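Long-range contacts in ubiquinone biosynthesis protein UbiJ (Escherichia coli, PDB 6H6O), which binds hydrophobic intermediates of ubiquinone biosynthesis through its SCP2 domain, the part modelled here, and is essential for the stability of the Ubi complex: residues Gly45-Arg49 with Trp74-Asp79; Tyr31-Lys37 with Phe63-Val68. One frame throughout, in Å; residues are numbered along the deposited sequence.

Contact 1. Residues Gly45-Arg49 with Trp74-Asp79; sequences GKVLR and WAGDAD. With CA (calcium ion), chain J; CA (calcium ion), chain F; LMR ((2S)-2-hydroxybutanedioic acid), chain E.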
loop_
_atom_site.group_PDB
_atom_site.type_symbol
_atom_site.label_atom_id
_atom_site.label_comp_id
_atom_site.label_asym_id
_atom_site.label_seq_id
_atom_site.Cartn_x
_atom_site.Cartn_y
_atom_site.Cartn_z
ATOM N N GLY A 45 -4.000 -14.713 -18.471
ATOM C CA GLY A 45 -2.899 -14.351 -19.357
ATOM C C GLY A 45 -2.655 -12.869 -19.529
ATOM O O GLY A 45 -1.682 -12.478 -20.185
ATOM N N LYS A 46 -3.488 -12.023 -18.912
ATOM C CA LYS A 46 -3.330 -10.577 -19.034
ATOM C C LYS A 46 -2.213 -10.016 -18.173
ATOM O O LYS A 46 -1.948 -10.507 -17.063
ATOM C CB LYS A 46 -4.661 -9.832 -18.769
ATOM C CG LYS A 46 -5.787 -10.216 -19.758
ATOM C CD LYS A 46 -5.493 -9.840 -21.230
ATOM C CE LYS A 46 -6.686 -10.184 -22.100
ATOM N NZ LYS A 46 -6.380 -9.991 -23.546
ATOM N N VAL A 47 -1.545 -8.989 -18.703
ATOM C CA VAL A 47 -0.509 -8.194 -18.033
ATOM C C VAL A 47 -1.069 -6.761 -17.846
ATOM O O VAL A 47 -1.303 -6.051 -18.838
ATOM C CB VAL A 47 0.838 -8.160 -18.789
ATOM C CG1 VAL A 47 1.877 -7.356 -17.985
ATOM C CG2 VAL A 47 1.347 -9.567 -19.092
ATOM N N LEU A 48 -1.298 -6.355 -16.586
ATOM C CA LEU A 48 -1.822 -5.037 -16.262
ATOM C C LEU A 48 -0.732 -4.234 -15.562
ATOM O O LEU A 48 -0.297 -4.618 -14.474
ATOM C CB LEU A 48 -3.064 -5.164 -15.363
ATOM C CG LEU A 48 -3.691 -3.854 -14.787
ATOM C CD1 LEU A 48 -4.146 -2.888 -15.915
ATOM C CD2 LEU A 48 -4.895 -4.177 -13.871
ATOM N N ARG A 49 -0.291 -3.132 -16.196
ATOM C CA ARG A 49 0.730 -2.243 -15.627
ATOM C C ARG A 49 0.049 -1.080 -14.906
ATOM O O ARG A 49 -0.804 -0.414 -15.483
ATOM C CB ARG A 49 1.677 -1.730 -16.724
ATOM C CG ARG A 49 2.933 -1.066 -16.169
ATOM C CD ARG A 49 3.986 -0.846 -17.253
ATOM N NE ARG A 49 5.231 -0.385 -16.641
ATOM C CZ ARG A 49 6.409 -0.995 -16.732
ATOM N NH1 ARG A 49 6.541 -2.098 -17.456
ATOM N NH2 ARG A 49 7.467 -0.502 -16.102
ATOM N N TRP A 74 8.977 -4.958 -15.606
ATOM C CA TRP A 74 8.489 -5.801 -16.695
ATOM C C TRP A 74 9.095 -5.355 -18.011
ATOM O O TRP A 74 8.758 -4.281 -18.505
ATOM C CB TRP A 74 6.952 -5.755 -16.777
ATOM C CG TRP A 74 6.356 -6.745 -17.722
ATOM C CD1 TRP A 74 5.840 -6.492 -18.956
ATOM C CD2 TRP A 74 6.199 -8.154 -17.500
ATOM N NE1 TRP A 74 5.353 -7.657 -19.517
ATOM C CE2 TRP A 74 5.549 -8.690 -18.637
ATOM C CE3 TRP A 74 6.523 -9.018 -16.433
ATOM C CZ2 TRP A 74 5.236 -10.045 -18.751
ATOM C CZ3 TRP A 74 6.190 -10.361 -16.536
ATOM C CH2 TRP A 74 5.542 -10.862 -17.678
ATOM N N ALA A 75 9.955 -6.177 -18.588
ATOM C CA ALA A 75 10.577 -5.803 -19.845
ATOM C C ALA A 75 9.657 -5.954 -21.082
ATOM O O ALA A 75 9.876 -5.263 -22.072
ATOM C CB ALA A 75 11.891 -6.548 -20.033
ATOM N N GLY A 76 8.642 -6.804 -21.018
ATOM C CA GLY A 76 7.695 -7.057 -22.099
ATOM C C GLY A 76 6.587 -6.041 -22.267
ATOM O O GLY A 76 6.672 -4.908 -21.767
ATOM N N ASP A 77 5.532 -6.472 -22.971
ATOM C CA ASP A 77 4.391 -5.614 -23.235
ATOM C C ASP A 77 3.283 -5.864 -22.250
ATOM O O ASP A 77 3.083 -7.002 -21.794
ATOM C CB ASP A 77 3.891 -5.765 -24.690
ATOM C CG ASP A 77 4.865 -5.254 -25.738
ATOM O OD1 ASP A 77 5.418 -4.144 -25.549
ATOM O OD2 ASP A 77 5.054 -5.949 -26.761
ATOM N N ALA A 78 2.612 -4.770 -21.863
ATOM C CA ALA A 78 1.469 -4.796 -20.957
ATOM C C ALA A 78 0.255 -4.741 -21.868
ATOM O O ALA A 78 0.266 -4.052 -22.889
ATOM C CB ALA A 78 1.476 -3.582 -20.031
ATOM N N ASP A 79 -0.801 -5.460 -21.511
ATOM C CA ASP A 79 -2.032 -5.469 -22.286
ATOM C C ASP A 79 -2.844 -4.209 -22.018
ATOM O O ASP A 79 -3.625 -3.755 -22.870
ATOM C CB ASP A 79 -2.823 -6.726 -21.932
ATOM C CG ASP A 79 -2.079 -7.987 -22.388
ATOM O OD1 ASP A 79 -1.786 -8.107 -23.596
ATOM O OD2 ASP A 79 -1.665 -8.773 -21.525
HETATM CA CA CA J . 6.560 -3.898 -27.492
HETATM CA CA CA F . -0.533 -10.155 -23.362
HETATM C C1 LMR E . -0.278 -4.475 -26.784
HETATM O O1A LMR E . 0.336 -4.109 -27.766
HETATM O O1B LMR E . -0.168 -3.920 -25.600
HETATM C C2 LMR E . -1.219 -5.668 -26.816
HETATM O O2 LMR E . -1.187 -6.402 -25.598
HETATM C C3 LMR E . -2.650 -5.257 -27.137
HETATM C C4 LMR E . -3.364 -4.605 -25.977
HETATM O O4A LMR E . -4.004 -5.457 -25.212
HETATM O O4B LMR E . -3.368 -3.404 -25.800
HETATM O O HOH W 1 0.244 -11.720 -21.883
HETATM O O HOH W 2 9.827 -1.972 -16.125
HETATM O O HOH W 3 5.425 -3.305 -19.690
HETATM O O HOH W 4 1.421 -8.917 -22.966
#

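Contact 2. Residues Tyr31-Lys37 with Phe63-Val68; sequences YRSPALK and FSERQV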
loop_
_atom_site.group_PDB
_atom_site.type_symbol
_atom_site.label_atom_id
_atom_site.label_comp_id
_atom_site.label_asym_id
_atom_site.label_seq_id
_atom_site.Cartn_x
_atom_site.Cartn_y
_atom_site.Cartn_z
ATOM N N TYR A 31 -8.268 -14.602 -5.426
ATOM C CA TYR A 31 -8.078 -15.988 -5.860
ATOM C C TYR A 31 -8.450 -17.076 -4.864
ATOM O O TYR A 31 -8.435 -18.256 -5.236
ATOM C CB TYR A 31 -6.616 -16.188 -6.293
ATOM C CG TYR A 31 -6.358 -15.731 -7.703
ATOM C CD1 TYR A 31 -6.110 -14.388 -7.991
ATOM C CD2 TYR A 31 -6.385 -16.636 -8.763
ATOM C CE1 TYR A 31 -5.891 -13.962 -9.301
ATOM C CE2 TYR A 31 -6.125 -16.229 -10.063
ATOM C CZ TYR A 31 -5.874 -14.895 -10.326
ATOM O OH TYR A 31 -5.612 -14.512 -11.605
ATOM N N ARG A 32 -8.751 -16.713 -3.612
ATOM C CA ARG A 32 -9.066 -17.719 -2.596
ATOM C C ARG A 32 -10.436 -18.392 -2.854
ATOM O O ARG A 32 -10.565 -19.596 -2.638
ATOM C CB ARG A 32 -9.030 -17.082 -1.196
ATOM C CG ARG A 32 -9.240 -18.030 -0.026
ATOM C CD ARG A 32 -9.031 -17.292 1.286
ATOM N NE ARG A 32 -9.287 -18.149 2.447
ATOM C CZ ARG A 32 -8.362 -18.876 3.068
ATOM N NH1 ARG A 32 -8.691 -19.631 4.110
ATOM N NH2 ARG A 32 -7.103 -18.864 2.646
ATOM N N SER A 33 -11.432 -17.622 -3.316
ATOM C CA SER A 33 -12.769 -18.179 -3.507
ATOM C C SER A 33 -12.991 -18.847 -4.867
ATOM O O SER A 33 -12.908 -18.178 -5.900
ATOM C CB SER A 33 -13.838 -17.133 -3.249
ATOM O OG SER A 33 -15.109 -17.706 -3.522
ATOM N N PRO A 34 -13.393 -20.137 -4.883
ATOM C CA PRO A 34 -13.695 -20.786 -6.175
ATOM C C PRO A 34 -14.942 -20.216 -6.871
ATOM O O PRO A 34 -15.077 -20.404 -8.084
ATOM C CB PRO A 34 -13.877 -22.262 -5.811
ATOM C CG PRO A 34 -14.208 -22.272 -4.377
ATOM C CD PRO A 34 -13.581 -21.067 -3.746
ATOM N N ALA A 35 -15.832 -19.476 -6.123
ATOM C CA ALA A 35 -17.031 -18.877 -6.719
ATOM C C ALA A 35 -16.689 -17.820 -7.799
ATOM O O ALA A 35 -17.519 -17.549 -8.668
ATOM C CB ALA A 35 -17.910 -18.251 -5.639
ATOM N N LEU A 36 -15.496 -17.202 -7.703
ATOM C CA LEU A 36 -15.063 -16.144 -8.633
ATOM C C LEU A 36 -14.395 -16.631 -9.925
ATOM O O LEU A 36 -13.976 -15.801 -10.748
ATOM C CB LEU A 36 -14.131 -15.162 -7.903
ATOM C CG LEU A 36 -14.675 -14.480 -6.658
ATOM C CD1 LEU A 36 -13.615 -13.608 -6.037
ATOM C CD2 LEU A 36 -15.918 -13.655 -6.977
ATOM N N LYS A 37 -14.283 -17.954 -10.099
ATOM C CA LYS A 37 -13.591 -18.546 -11.245
ATOM C C LYS A 37 -13.986 -17.945 -12.607
ATOM O O LYS A 37 -13.095 -17.582 -13.371
ATOM C CB LYS A 37 -13.732 -20.072 -11.262
ATOM C CG LYS A 37 -12.715 -20.743 -12.195
ATOM C CD LYS A 37 -12.833 -22.249 -12.249
ATOM C CE LYS A 37 -11.675 -22.857 -13.011
ATOM N NZ LYS A 37 -11.788 -24.341 -13.063
ATOM N N PHE A 63 -1.862 -12.126 -14.550
ATOM C CA PHE A 63 -2.938 -13.024 -14.145
ATOM C C PHE A 63 -2.839 -14.438 -14.725
ATOM O O PHE A 63 -2.848 -14.608 -15.943
ATOM C CB PHE A 63 -4.306 -12.396 -14.470
ATOM C CG PHE A 63 -4.554 -11.067 -13.801
ATOM C CD1 PHE A 63 -5.145 -11.004 -12.538
ATOM C CD2 PHE A 63 -4.199 -9.875 -14.428
ATOM C CE1 PHE A 63 -5.359 -9.764 -11.901
ATOM C CE2 PHE A 63 -4.412 -8.642 -13.797
ATOM C CZ PHE A 63 -4.998 -8.594 -12.535
ATOM N N SER A 64 -2.753 -15.457 -13.844
ATOM C CA SER A 64 -2.758 -16.858 -14.267
ATOM C C SER A 64 -3.998 -17.541 -13.639
ATOM O O SER A 64 -4.772 -16.866 -12.956
ATOM C CB SER A 64 -1.440 -17.560 -13.926
ATOM O OG SER A 64 -1.248 -17.762 -12.539
ATOM N N GLU A 65 -4.215 -18.836 -13.896
ATOM C CA GLU A 65 -5.391 -19.539 -13.378
ATOM C C GLU A 65 -5.415 -19.646 -11.831
ATOM O O GLU A 65 -6.462 -19.455 -11.247
ATOM C CB GLU A 65 -5.579 -20.915 -14.032
ATOM C CG GLU A 65 -6.982 -21.473 -13.815
ATOM C CD GLU A 65 -7.158 -22.961 -14.034
ATOM O OE1 GLU A 65 -8.217 -23.358 -14.574
ATOM O OE2 GLU A 65 -6.257 -23.731 -13.632
ATOM N N ARG A 66 -4.288 -19.893 -11.183
ATOM C CA ARG A 66 -4.307 -20.101 -9.724
ATOM C C ARG A 66 -3.862 -18.898 -8.908
ATOM O O ARG A 66 -4.058 -18.884 -7.685
ATOM C CB ARG A 66 -3.492 -21.349 -9.357
ATOM C CG ARG A 66 -4.132 -22.637 -9.893
ATOM C CD ARG A 66 -3.695 -23.865 -9.107
ATOM N NE ARG A 66 -2.368 -24.344 -9.500
ATOM C CZ ARG A 66 -2.150 -25.411 -10.264
ATOM N NH1 ARG A 66 -3.170 -26.125 -10.727
ATOM N NH2 ARG A 66 -0.911 -25.775 -10.567
ATOM N N GLN A 67 -3.251 -17.900 -9.562
ATOM C CA GLN A 67 -2.830 -16.700 -8.848
ATOM C C GLN A 67 -2.530 -15.552 -9.765
ATOM O O GLN A 67 -2.420 -15.737 -10.991
ATOM C CB GLN A 67 -1.564 -16.995 -8.011
ATOM C CG GLN A 67 -0.301 -17.278 -8.837
ATOM C CD GLN A 67 0.843 -17.711 -7.959
ATOM O OE1 GLN A 67 1.578 -16.879 -7.433
ATOM N NE2 GLN A 67 1.046 -19.015 -7.834
ATOM N N VAL A 68 -2.323 -14.374 -9.150
ATOM C CA VAL A 68 -1.827 -13.182 -9.836
ATOM C C VAL A 68 -0.430 -12.955 -9.247
ATOM O O VAL A 68 -0.209 -13.098 -8.026
ATOM C CB VAL A 68 -2.749 -11.932 -9.691
ATOM C CG1 VAL A 68 -3.069 -11.630 -8.223
ATOM C CG2 VAL A 68 -2.150 -10.697 -10.389
HETATM O O HOH W 5 -6.673 -20.051 -6.643
#

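Contact 1. Residues Gly45-Arg49 with Trp74-Asp79
Val47 and Asp79 grip each other at two points. The backbone N of Val47 gives a hydrogen bond to Asp79 OD2 (2.8 Å), on the lone pair facing away from OD1, and Val47 O accepts a hydrogen bond from the backbone N of Asp79 (2.8 Å). Asp79 also turns both carboxylate oxygens to a calcium ion, OD1 at 2.4 Å, so Val47 N helps orient a metal ligand; the bound malate lies beside OD1. The two methyls of Val47 pack on Trp74. With CG1 anti to the backbone N (chi1 -178°), that methyl sits over the five-membered ring in a CH-pi contact, 4.0 Å from its centroid, while CG2 rests on Trp74 CZ2. Arg49 reaches along an extended chain to Trp74 O, which NH1 meets in the guanidinium plane through a long hydrogen bond (3.3 Å). Arg49 NE makes a salt bridge to Glu51, and Arg49 NH2 a hydrogen bond to Ser58. The loop is the crossover from edge strand 68-71, past strands 58-63 and 47-52, to strand 80-84, which pairs parallel with 47-52. Val47, Arg49 and Trp74 pack on Ile60 of strand 58-63, whereas Leu48 points away from the loop and meets Val115 of helix 113-128.

Contact 2. Residues Tyr31-Lys37 with Phe63-Val68
Tyr31 OH donates to Ser64 O at 2.8 Å, lying in the carbonyl plane with a C=O...O angle of 154°, and this bond fixes the far end of a ring laid against the turn 64-67. Backbone atoms lie over one face of the ring: Gln67 CA stands 3.6 Å from its centroid, 15° off the normal, as a CH-pi contact, and Val68 N lies over the rim nearby. Glu65 O comes in at the edge, near the ring plane, 3.5 Å from Tyr31 CE2. Val68 and Phe63 add apolar contacts. Val68 has CG1 between its backbone N and carbonyl carbon (chi1 53°), which turns that methyl to Tyr31 CE1 at 3.8 Å and leaves CG2 over a face of the Phe63 ring. The Phe63 ring meets the tyrosine hydroxyl with its edge, CD1 being 3.7 Å from Tyr31 OH. A water donates to both Tyr31 O and Arg66 O, tying the two backbones together. Farther out, the ends of the extended Lys37 and Glu65 chains come near each other, Lys37 NZ 4.0 Å from Glu65 OE1, too far for a salt bridge. The turn connects strands 58-63 and 68-71 as a beta-hairpin; in it Gln67 O accepts from Ser64 N and, in one of the two conformers of that serine, from Ser64 OG. Helix 14-30 also contributes: its Asn27 accepts a hydrogen bond from Val68 N and its Leu26 packs on Val68. Beyond Tyr31, Leu36 meets Leu125 and Ala126 of helix 113-128.

Overall arrangement
Leaving helix 14-30, the chain passes through 31-37 and the short helix 37-41 before entering strand 47-52 at 45-49. It then runs back along strand 58-63 to the hairpin turn 63-68, where contact 2 closes the first loop, and continues through strand 68-71 to 74-79, where contact 1 closes the second. Their segments alternate, so the loops cross rather than nest. The two contacts meet at Phe63, whose backbone probably exchanges hydrogen bonds with Gly45 and Lys46. Contact 2 ties the connection between helices 14-30 and 37-41 to the hairpin at the sheet's edge; contact 1 ties the following loop to the central strand 47-52, all within the SCP2 domain.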